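Putative pyrazinamidase/nicotinamidase (Streptococcus mutans, PDB 3S2S) probably hydrolyses the amide of nicotinamide and pyrazinamide, as a zinc-binding member of the isochorismatase family of cysteine hydrolases. Local coordinates at residues A38-D43 with V160-V165. Residues are numbered along the deposited sequence; the frame is centred on the assembly and turned at random.
With CAD (cacodylic acid), chain F.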
loop_
_atom_site.group_PDB
_atom_site.type_symbol
_atom_site.label_atom_id
_atom_site.label_comp_id
_atom_site.label_asym_id
_atom_site.label_seq_id
_atom_site.Cartn_x
_atom_site.Cartn_y
_atom_site.Cartn_z
ATOM N N ALA A 38 1.657 -14.969 14.156
ATOM C CA ALA A 38 2.069 -15.673 12.948
ATOM C C ALA A 38 3.559 -15.775 12.889
ATOM O O ALA A 38 4.251 -14.791 13.102
ATOM C CB ALA A 38 1.570 -14.941 11.705
ATOM N N LEU A 39 4.040 -16.969 12.566
ATOM C CA LEU A 39 5.464 -17.179 12.381
ATOM C C LEU A 39 5.764 -17.085 10.887
ATOM O O LEU A 39 5.097 -17.726 10.080
ATOM C CB LEU A 39 5.902 -18.528 12.988
ATOM C CG LEU A 39 7.419 -18.714 12.854
ATOM C CD1 LEU A 39 8.014 -19.309 14.130
ATOM C CD2 LEU A 39 7.811 -19.475 11.584
ATOM N N ILE A 40 6.733 -16.243 10.527
ATOM C CA ILE A 40 7.101 -16.061 9.116
ATOM C C ILE A 40 8.407 -16.809 8.888
ATOM O O ILE A 40 9.362 -16.578 9.611
ATOM C CB ILE A 40 7.277 -14.560 8.737
ATOM C CG1 ILE A 40 6.149 -13.694 9.306
ATOM C CG2 ILE A 40 7.320 -14.394 7.198
ATOM C CD1 ILE A 40 4.747 -14.155 8.920
ATOM N N SER A 41 8.424 -17.733 7.917
ATOM C CA SER A 41 9.609 -18.549 7.611
ATOM C C SER A 41 10.201 -18.038 6.314
ATOM O O SER A 41 9.666 -18.292 5.226
ATOM C CB SER A 41 9.240 -20.029 7.490
ATOM O OG SER A 41 10.412 -20.835 7.356
ATOM N N ILE A 42 11.287 -17.281 6.429
ATOM C CA ILE A 42 11.752 -16.504 5.280
ATOM C C ILE A 42 12.925 -17.167 4.561
ATOM O O ILE A 42 14.025 -17.258 5.104
ATOM C CB ILE A 42 12.148 -15.090 5.707
ATOM C CG1 ILE A 42 10.998 -14.427 6.478
ATOM C CG2 ILE A 42 12.568 -14.224 4.490
ATOM C CD1 ILE A 42 11.408 -13.097 7.080
ATOM N N ASP A 43 12.668 -17.647 3.344
ATOM C CA ASP A 43 13.730 -18.080 2.407
ATOM C C ASP A 43 14.702 -19.120 2.902
ATOM O O ASP A 43 15.861 -19.108 2.482
ATOM C CB ASP A 43 14.535 -16.866 1.913
ATOM C CG ASP A 43 13.776 -16.042 0.876
ATOM O OD1 ASP A 43 12.994 -16.651 0.136
ATOM O OD2 ASP A 43 14.007 -14.816 0.800
ATOM N N VAL A 160 4.057 -10.623 14.471
ATOM C CA VAL A 160 4.781 -11.560 13.615
ATOM C C VAL A 160 6.085 -11.985 14.276
ATOM O O VAL A 160 6.766 -11.160 14.882
ATOM C CB VAL A 160 5.054 -11.016 12.198
ATOM C CG1 VAL A 160 3.697 -10.812 11.443
ATOM C CG2 VAL A 160 5.824 -9.673 12.235
ATOM N N VAL A 161 6.398 -13.268 14.134
ATOM C CA VAL A 161 7.624 -13.870 14.635
ATOM C C VAL A 161 8.488 -14.185 13.433
ATOM O O VAL A 161 8.103 -15.003 12.608
ATOM C CB VAL A 161 7.324 -15.126 15.434
ATOM C CG1 VAL A 161 8.610 -15.695 16.025
ATOM C CG2 VAL A 161 6.324 -14.794 16.552
ATOM N N LEU A 162 9.631 -13.519 13.315
ATOM C CA LEU A 162 10.446 -13.652 12.107
ATOM C C LEU A 162 11.560 -14.675 12.270
ATOM O O LEU A 162 12.261 -14.666 13.280
ATOM C CB LEU A 162 11.049 -12.302 11.716
ATOM C CG LEU A 162 10.019 -11.177 11.575
ATOM C CD1 LEU A 162 10.760 -9.917 11.132
ATOM C CD2 LEU A 162 8.938 -11.554 10.552
ATOM N N THR A 163 11.699 -15.554 11.283
ATOM C CA THR A 163 12.774 -16.539 11.250
ATOM C C THR A 163 13.270 -16.621 9.816
ATOM O O THR A 163 12.554 -16.245 8.892
ATOM C CB THR A 163 12.268 -17.964 11.626
ATOM O OG1 THR A 163 11.322 -18.427 10.632
ATOM C CG2 THR A 163 11.610 -17.978 13.012
ATOM N N GLY A 164 14.481 -17.142 9.629
ATOM C CA GLY A 164 14.969 -17.390 8.279
ATOM C C GLY A 164 16.206 -16.584 7.939
ATOM O O GLY A 164 16.954 -16.201 8.833
ATOM N N VAL A 165 16.408 -16.319 6.649
ATOM C CA VAL A 165 17.641 -15.702 6.139
ATOM C C VAL A 165 17.283 -14.683 5.051
ATOM O O VAL A 165 16.189 -14.747 4.497
ATOM C CB VAL A 165 18.614 -16.787 5.552
ATOM C CG1 VAL A 165 19.067 -17.762 6.641
ATOM C CG2 VAL A 165 17.943 -17.533 4.423
HETATM AS AS CAD F . 17.294 -12.738 1.229
HETATM C C1 CAD F . 17.048 -14.670 1.280
HETATM C C2 CAD F . 18.293 -12.188 -0.388
HETATM O O1 CAD F . 17.875 -12.120 2.627
HETATM O O HOH W 1 10.720 -21.079 9.910
#
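Ile40 and Val161 sit in a parallel ladder between segments 38-43 and 160-165, where Ile40 N donates a hydrogen bond to Val161 O (2.8 Å, N-H...O 172°). Hydrogen bonds from Val161 N to Ala38 O, Thr163 N to Ile40 O, Ile42 N to Thr163 O and Val165 N to Ile42 O continue it past the corner at Gly164. Ile40 O is gripped twice, since Thr163 OG1, placed between its own backbone N and carbonyl carbon (chi1 64°), also donates to it at 2.9 Å, tilted from the carbonyl plane. A water donates to Thr163 OG1 at 2.8 Å and is hydrogen-bonded to Ser41 OG. Leu39 CD1 lies 4.1 Å from Val161 CG1 on the Ser41 face; on the other, the side chains of Ile40 and Leu162 lie side by side, CG1 to CD2 3.7 Å. C-terminally, Asp43 and Val165 line the cacodylic acid pocket with Cys170: Asp43 OD2 comes within 3.1 Å of methyl C1 and forms a salt bridge with Lys137, while OD1 accepts from zinc ligand Asp87 N. In this central sheet of the isochorismatase-type alpha/beta fold, strands 81-87 and 184-188 flank the pair; helix 65-77 packs on the Leu39/Thr163 face, helix 167-180 on the Ile42/Leu162 face.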